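Local coordinates for protein guanylate kinase (Coxiella burnetii, PDB 3TR0) that catalyses the ATP-dependent phosphorylation of GMP to GDP and so probably serves to recycle GMP, at residues F164-V169 against I181-A186; S185-R188 against D192-E195; I124-P127 against A131-E134. One frame throughout, in Å; residues are numbered along the deposited sequence. Where two conformers were deposited one is given.

Overall arrangement
The three contacts follow the C-terminal half of a P-loop kinase fold. Contact 3 comes first along the chain, where strand 120-125 leads through a short loop into helix 129-137; contact 1 sets an edge strand, 166-169, against helix 173-187; contact 2 joins the end of that helix to helix 191-197. Strands 120-125 and 166-169 are neighbours in the parallel sheet, so contacts 1 and 3, with centres about 18 Å apart, meet directly. Contacts 1 and 2, centres about 14 Å apart, share Ser185 and Ala186, whereas contacts 2 and 3, centres about 31 Å apart, do not touch. All three also reach the second subunit. Only contact 3 borders the predicted ATP site.

Contact 1 of 3, residues F164-V169 against I181-A186; sequences FDYLVV and IHIISA
Ile183 of helix 173-187 lies against Tyr166 and Val168, two residues of strand 166-169 whose side chains set out toward the helix. From its CB the isoleucine splits. One branch, the methyl Ile183 CG2, sits over a face of the Tyr166 ring in a CH-pi contact, 3.9 Å from the ring centroid and 22° off the normal, nearest the CD2 and CE2 side. The other branch begins with Ile183 CG1, anti to the carbonyl carbon (chi1 -69°), which passes 4.0 Å from Tyr166 CD1. It ends in Ile183 CD1, which touches Tyr166 CB at 3.8 Å and meets Val168 CG2 tip to tip at 3.8 Å. A beta-branched residue suits this place: its short arm covers the Tyr166 ring while its longer arm runs past the base of that ring to Val168. Tyr166 OH is 2.7 Å from a water that donates to Ile183 O at 2.8 Å, a polar link between strand and helix. Along one edge strand 166-169 pairs with strand 120-125, while helix 173-187 covers the face from which Tyr166 and Val168 project, and its Ile184 and Ile181 pack on Leu27 of helix 20-30. His182 ND1 is hydrogen-bonded to ND1 of His182 of the second subunit.

Contact 2 of 3, residues S185-R188 against D192-E195; sequences SAER and DVQE
Val193 of helix 191-197 packs its two methyls against the carbonyls of Glu187 and Arg188, where helix 173-187 gives way to the turn, and van der Waals contact carries most of this junction. Val193 CG2 lies 3.5 Å from Glu187 O, and Val193 CG1 lies 3.5 Å from Arg188 O. The first torsion (chi1 172°) sets CG1 anti to the backbone N and CG2 beside it, so that one methyl serves each carbonyl. A compact branched residue suits so close an approach: the CA atoms of Arg188 and Val193 are 6.0 Å apart. The Glu187 side chain, bent at chi2 (-84°), crosses the valine at about a right angle and brings Glu187 OE2 to 3.6 Å from Val193 CG2. Gln194 also folds back, Gln194 CD lying 3.8 Å from Arg188 O. The polar ends are held by other parts of the assembly. Glu187 OE2 accepts a hydrogen bond from Asn8, Arg188 forms a salt bridge with Asp99 and a hydrogen bond to Ala32 O, and Gln194 NE2 binds Leu167 O of the second subunit. The chemistry thus divides the work: the valine methyls pack on backbone carbonyls across the turn, while charged and amide groups tie it to the surrounding chain and the partner subunit.

Contact 3 of 3, residues I124-P127 against A131-E134; sequences ILPP and ALRE
Pro126 and Leu132 cross obliquely, CB and CG of the proline ring lying against the branched end of the leucine. Leu132 does not leave its helix straight toward the other segment; with CG anti to the carbonyl carbon (chi1 -60°), its end swings closer and brings Leu132 CD2 to 3.7 Å from Pro126 CB. The branch point joins in, with Leu132 CG 3.8 Å from Pro126 CG, and the second methyl, Leu132 CD1, is 4.0 Å from Pro126 CG. Beside this pair, Ala131 CB points toward the loop and meets the next ring, touching Pro127 CD and Pro127 CG at 3.9 Å each. Each residue suits its place: the rigid proline rings give firm surfaces just after strand 120-125, the small alanine lets the helix come close, and the longer leucine reaches the inner ring. Ser128 OG is hydrogen-bonded to Ala131 N at the start of helix 129-137. Leu132 also touches Leu151 of helix 147-158, and Pro126 packs on Met158. The chemistry is apolar between these two segments, Pro126 and Leu132 being buried and Pro127 and Ala131 partly exposed, and through Leu132, which touches Ala18, the contact adjoins the predicted ATP-binding loop.

Contact 1 of 3, residues F164-V169 against I181-A186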
loop_
_atom_site.group_PDB
_atom_site.type_symbol
_atom_site.label_atom_id
_atom_site.label_comp_id
_atom_site.label_asym_id
_atom_site.label_seq_id
_atom_site.Cartn_x
_atom_site.Cartn_y
_atom_site.Cartn_z
ATOM N N PHE A 164 -14.247 -2.194 2.879
ATOM C CA PHE A 164 -13.046 -2.554 2.128
ATOM C C PHE A 164 -11.888 -1.603 2.393
ATOM O O PHE A 164 -12.100 -0.448 2.742
ATOM C CB PHE A 164 -13.369 -2.641 0.634
ATOM C CG PHE A 164 -14.231 -3.816 0.291
ATOM C CD1 PHE A 164 -15.580 -3.805 0.597
ATOM C CD2 PHE A 164 -13.690 -4.945 -0.296
ATOM C CE1 PHE A 164 -16.377 -4.897 0.317
ATOM C CE2 PHE A 164 -14.486 -6.043 -0.579
ATOM C CZ PHE A 164 -15.832 -6.014 -0.275
ATOM N N ASP A 165 -10.666 -2.103 2.231
ATOM C CA ASP A 165 -9.467 -1.310 2.515
ATOM C C ASP A 165 -9.137 -0.299 1.419
ATOM O O ASP A 165 -8.626 0.785 1.696
ATOM C CB ASP A 165 -8.265 -2.235 2.724
ATOM C CG ASP A 165 -8.469 -3.206 3.865
ATOM O OD1 ASP A 165 -8.774 -2.757 4.987
ATOM O OD2 ASP A 165 -8.332 -4.420 3.639
ATOM N N TYR A 166 -9.406 -0.670 0.173
ATOM C CA TYR A 166 -9.056 0.154 -0.977
ATOM C C TYR A 166 -10.233 0.236 -1.920
ATOM O O TYR A 166 -11.022 -0.708 -2.012
ATOM C CB TYR A 166 -7.879 -0.467 -1.734
ATOM C CG TYR A 166 -6.615 -0.558 -0.908
ATOM C CD1 TYR A 166 -5.757 0.530 -0.793
ATOM C CD2 TYR A 166 -6.288 -1.723 -0.239
ATOM C CE1 TYR A 166 -4.596 0.450 -0.025
ATOM C CE2 TYR A 166 -5.137 -1.815 0.527
ATOM C CZ TYR A 166 -4.297 -0.727 0.630
ATOM O OH TYR A 166 -3.154 -0.827 1.392
ATOM N N LEU A 167 -10.340 1.360 -2.621
ATOM C CA LEU A 167 -11.313 1.512 -3.695
ATOM C C LEU A 167 -10.582 1.822 -4.997
ATOM O O LEU A 167 -9.726 2.704 -5.041
ATOM C CB LEU A 167 -12.307 2.636 -3.378
ATOM C CG LEU A 167 -13.028 2.604 -2.031
ATOM C CD1 LEU A 167 -13.969 3.796 -1.930
ATOM C CD2 LEU A 167 -13.800 1.305 -1.845
ATOM N N VAL A 168 -10.911 1.091 -6.056
ATOM C CA VAL A 168 -10.301 1.330 -7.361
ATOM C C VAL A 168 -11.381 1.485 -8.422
ATOM O O VAL A 168 -12.276 0.654 -8.505
ATOM C CB VAL A 168 -9.372 0.179 -7.774
ATOM C CG1 VAL A 168 -8.816 0.431 -9.161
ATOM C CG2 VAL A 168 -8.241 0.012 -6.765
ATOM N N VAL A 169 -11.303 2.546 -9.222
ATOM C CA VAL A 169 -12.306 2.786 -10.260
ATOM C C VAL A 169 -11.863 2.175 -11.583
ATOM O O VAL A 169 -10.756 2.435 -12.047
ATOM C CB VAL A 169 -12.579 4.296 -10.473
ATOM C CG1 VAL A 169 -13.725 4.500 -11.480
ATOM C CG2 VAL A 169 -12.911 4.968 -9.160
ATOM N N ILE A 181 -1.782 -3.292 -8.979
ATOM C CA ILE A 181 -0.370 -3.638 -8.815
ATOM C C ILE A 181 0.274 -2.836 -7.682
ATOM O O ILE A 181 1.035 -3.383 -6.891
ATOM C CB ILE A 181 0.418 -3.434 -10.126
ATOM C CG1 ILE A 181 -0.044 -4.443 -11.182
ATOM C CG2 ILE A 181 1.917 -3.567 -9.881
ATOM C CD1 ILE A 181 0.531 -4.191 -12.554
ATOM N N HIS A 182 -0.038 -1.545 -7.598
ATOM C CA HIS A 182 0.455 -0.727 -6.489
ATOM C C HIS A 182 0.057 -1.338 -5.151
ATOM O O HIS A 182 0.865 -1.413 -4.229
ATOM C CB HIS A 182 -0.090 0.710 -6.559
ATOM C CG HIS A 182 0.518 1.545 -7.645
ATOM N ND1 HIS A 182 1.854 1.484 -7.975
ATOM C CD2 HIS A 182 -0.031 2.466 -8.474
ATOM C CE1 HIS A 182 2.103 2.329 -8.959
ATOM N NE2 HIS A 182 0.976 2.939 -9.280
ATOM N N ILE A 183 -1.200 -1.756 -5.045
ATOM C CA ILE A 183 -1.743 -2.225 -3.775
ATOM C C ILE A 183 -1.069 -3.517 -3.313
ATOM O O ILE A 183 -0.689 -3.646 -2.151
ATOM C CB ILE A 183 -3.272 -2.395 -3.843
ATOM C CG1 ILE A 183 -3.947 -1.021 -3.958
ATOM C CG2 ILE A 183 -3.783 -3.144 -2.618
ATOM C CD1 ILE A 183 -5.380 -1.072 -4.482
ATOM N N ILE A 184 -0.929 -4.475 -4.221
ATOM C CA ILE A 184 -0.270 -5.730 -3.882
ATOM C C ILE A 184 1.222 -5.521 -3.648
ATOM O O ILE A 184 1.802 -6.090 -2.724
ATOM C CB ILE A 184 -0.499 -6.800 -4.963
ATOM C CG1 ILE A 184 -1.961 -7.243 -4.939
ATOM C CG2 ILE A 184 0.429 -7.995 -4.741
ATOM C CD1 ILE A 184 -2.401 -8.005 -6.165
ATOM N N SER A 185 1.837 -4.688 -4.480
ATOM C CA SER A 185 3.268 -4.411 -4.362
ATOM C C SER A 185 3.609 -3.754 -3.024
ATOM O O SER A 185 4.630 -4.073 -2.410
ATOM C CB SER A 185 3.739 -3.533 -5.526
ATOM O OG SER A 185 3.635 -4.225 -6.764
ATOM N N ALA A 186 2.758 -2.834 -2.579
ATOM C CA ALA A 186 2.959 -2.160 -1.297
ATOM C C ALA A 186 2.812 -3.130 -0.130
ATOM O O ALA A 186 3.560 -3.055 0.840
ATOM C CB ALA A 186 1.985 -0.988 -1.142
HETATM O O HOH W 1 -1.154 -2.339 0.309
#

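Contact 2 of 3, residues S185-R188 against D192-E195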
loop_
_atom_site.group_PDB
_atom_site.type_symbol
_atom_site.label_atom_id
_atom_site.label_comp_id
_atom_site.label_asym_id
_atom_site.label_seq_id
_atom_site.Cartn_x
_atom_site.Cartn_y
_atom_site.Cartn_z
ATOM N N SER A 185 1.837 -4.688 -4.480
ATOM C CA SER A 185 3.268 -4.411 -4.362
ATOM C C SER A 185 3.609 -3.754 -3.024
ATOM O O SER A 185 4.630 -4.073 -2.410
ATOM C CB SER A 185 3.739 -3.533 -5.526
ATOM O OG SER A 185 3.635 -4.225 -6.764
ATOM N N ALA A 186 2.758 -2.834 -2.579
ATOM C CA ALA A 186 2.959 -2.160 -1.297
ATOM C C ALA A 186 2.812 -3.130 -0.130
ATOM O O ALA A 186 3.560 -3.055 0.840
ATOM C CB ALA A 186 1.985 -0.988 -1.142
ATOM N N GLU A 187 1.836 -4.031 -0.214
ATOM C CA GLU A 187 1.643 -5.026 0.839
ATOM C C GLU A 187 2.917 -5.836 1.026
ATOM O O GLU A 187 3.301 -6.167 2.149
ATOM C CB GLU A 187 0.480 -5.963 0.495
ATOM C CG GLU A 187 0.065 -6.894 1.634
ATOM C CD GLU A 187 0.906 -8.158 1.735
ATOM O OE1 GLU A 187 1.716 -8.439 0.825
ATOM O OE2 GLU A 187 0.754 -8.874 2.745
ATOM N N ARG A 188 3.574 -6.145 -0.084
ATOM C CA ARG A 188 4.759 -6.996 -0.060
ATOM C C ARG A 188 5.979 -6.269 0.481
ATOM O O ARG A 188 7.039 -6.870 0.653
ATOM C CB ARG A 188 5.052 -7.530 -1.459
ATOM C CG ARG A 188 4.010 -8.525 -1.971
ATOM C CD ARG A 188 4.203 -8.797 -3.452
ATOM N NE ARG A 188 3.501 -10.004 -3.885
ATOM C CZ ARG A 188 3.536 -10.482 -5.124
ATOM N NH1 ARG A 188 4.230 -9.851 -6.062
ATOM N NH2 ARG A 188 2.871 -11.589 -5.428
ATOM N N ASP A 192 6.044 -6.512 8.296
ATOM C CA ASP A 192 5.763 -7.897 8.661
ATOM C C ASP A 192 6.184 -8.879 7.569
ATOM O O ASP A 192 6.754 -9.934 7.859
ATOM C CB ASP A 192 4.295 -8.105 9.074
ATOM C CG ASP A 192 3.298 -7.537 8.072
ATOM O OD1 ASP A 192 3.668 -7.258 6.915
ATOM O OD2 ASP A 192 2.120 -7.376 8.455
ATOM N N VAL A 193 5.910 -8.528 6.317
ATOM C CA VAL A 193 6.312 -9.354 5.186
ATOM C C VAL A 193 7.829 -9.329 5.003
ATOM O O VAL A 193 8.447 -10.354 4.713
ATOM C CB VAL A 193 5.658 -8.888 3.877
ATOM C CG1 VAL A 193 6.254 -9.642 2.695
ATOM C CG2 VAL A 193 4.139 -9.081 3.937
ATOM N N GLN A 194 8.424 -8.153 5.170
ATOM C CA GLN A 194 9.859 -7.984 4.940
ATOM C C GLN A 194 10.748 -8.623 6.005
ATOM O O GLN A 194 11.888 -8.995 5.720
ATOM C CB GLN A 194 10.204 -6.500 4.775
ATOM C CG GLN A 194 9.659 -5.878 3.497
ATOM C CD GLN A 194 10.412 -6.329 2.262
ATOM O OE1 GLN A 194 10.533 -7.521 1.996
ATOM N NE2 GLN A 194 10.930 -5.373 1.505
ATOM N N GLU A 195 10.240 -8.729 7.229
ATOM C CA GLU A 195 10.973 -9.417 8.285
ATOM C C GLU A 195 11.337 -10.818 7.811
ATOM O O GLU A 195 12.395 -11.348 8.150
ATOM C CB GLU A 195 10.140 -9.501 9.570
ATOM C CG GLU A 195 9.985 -8.186 10.333
ATOM C CD GLU A 195 11.015 -8.013 11.438
ATOM O OE1 GLU A 195 12.174 -8.433 11.251
ATOM O OE2 GLU A 195 10.662 -7.457 12.502
#

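Contact 3 of 3, residues I124-P127 against A131-E134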
loop_
_atom_site.group_PDB
_atom_site.type_symbol
_atom_site.label_atom_id
_atom_site.label_comp_id
_atom_site.label_asym_id
_atom_site.label_seq_id
_atom_site.Cartn_x
_atom_site.Cartn_y
_atom_site.Cartn_z
ATOM N N ILE A 124 -13.833 -2.793 -6.476
ATOM C CA ILE A 124 -13.770 -2.190 -7.796
ATOM C C ILE A 124 -15.077 -1.471 -8.108
ATOM O O ILE A 124 -16.148 -2.080 -8.096
ATOM C CB ILE A 124 -13.514 -3.244 -8.893
ATOM C CG1 ILE A 124 -12.304 -4.113 -8.543
ATOM C CG2 ILE A 124 -13.328 -2.571 -10.242
ATOM C CD1 ILE A 124 -11.019 -3.347 -8.421
ATOM N N LEU A 125 -14.982 -0.173 -8.383
ATOM C CA LEU A 125 -16.148 0.641 -8.701
ATOM C C LEU A 125 -16.246 0.878 -10.197
ATOM O O LEU A 125 -15.235 1.090 -10.864
ATOM C CB LEU A 125 -16.055 1.997 -7.994
ATOM C CG LEU A 125 -16.052 1.982 -6.469
ATOM C CD1 LEU A 125 -15.594 3.339 -5.927
ATOM C CD2 LEU A 125 -17.426 1.620 -5.950
ATOM N N PRO A 126 -17.475 0.849 -10.737
ATOM C CA PRO A 126 -17.677 1.252 -12.127
ATOM C C PRO A 126 -17.658 2.773 -12.189
ATOM O O PRO A 126 -17.854 3.409 -11.157
ATOM C CB PRO A 126 -19.086 0.734 -12.432
ATOM C CG PRO A 126 -19.791 0.816 -11.120
ATOM C CD PRO A 126 -18.739 0.497 -10.069
ATOM N N PRO A 127 -17.412 3.350 -13.375
ATOM C CA PRO A 127 -17.418 4.810 -13.511
ATOM C C PRO A 127 -18.843 5.370 -13.530
ATOM O O PRO A 127 -19.043 6.581 -13.418
ATOM C CB PRO A 127 -16.718 5.035 -14.853
ATOM C CG PRO A 127 -16.983 3.787 -15.624
ATOM C CD PRO A 127 -16.994 2.674 -14.615
ATOM N N ALA A 131 -22.491 2.077 -16.944
ATOM C CA ALA A 131 -21.382 1.216 -17.352
ATOM C C ALA A 131 -21.669 -0.247 -17.034
ATOM O O ALA A 131 -21.347 -1.139 -17.821
ATOM C CB ALA A 131 -20.087 1.664 -16.689
ATOM N N LEU A 132 -22.279 -0.493 -15.878
ATOM C CA LEU A 132 -22.658 -1.849 -15.497
ATOM C C LEU A 132 -23.690 -2.424 -16.459
ATOM O O LEU A 132 -23.548 -3.548 -16.939
ATOM C CB LEU A 132 -23.225 -1.872 -14.076
ATOM C CG LEU A 132 -22.318 -1.404 -12.942
ATOM C CD1 LEU A 132 -23.099 -1.392 -11.642
ATOM C CD2 LEU A 132 -21.092 -2.304 -12.832
ATOM N N ARG A 133 -24.738 -1.653 -16.729
ATOM C CA ARG A 133 -25.803 -2.110 -17.612
ATOM C C ARG A 133 -25.254 -2.402 -19.005
ATOM O O ARG A 133 -25.573 -3.425 -19.608
ATOM C CB ARG A 133 -26.928 -1.075 -17.689
ATOM C CG ARG A 133 -28.135 -1.536 -18.490
ATOM C CD ARG A 133 -29.192 -0.446 -18.592
ATOM N NE ARG A 133 -29.773 -0.100 -17.297
ATOM C CZ ARG A 133 -30.807 -0.729 -16.749
ATOM N NH1 ARG A 133 -31.376 -1.749 -17.378
ATOM N NH2 ARG A 133 -31.271 -0.342 -15.568
ATOM N N GLU A 134 -24.420 -1.496 -19.504
ATOM C CA GLU A 134 -23.767 -1.675 -20.795
ATOM C C GLU A 134 -22.981 -2.979 -20.861
ATOM O O GLU A 134 -23.194 -3.791 -21.760
ATOM C CB GLU A 134 -22.841 -0.494 -21.102
ATOM C CG GLU A 134 -22.168 -0.587 -22.466
ATOM C CD GLU A 134 -21.314 0.626 -22.780
ATOM O OE1 GLU A 134 -21.102 1.454 -21.869
ATOM O OE2 GLU A 134 -20.855 0.745 -23.934
#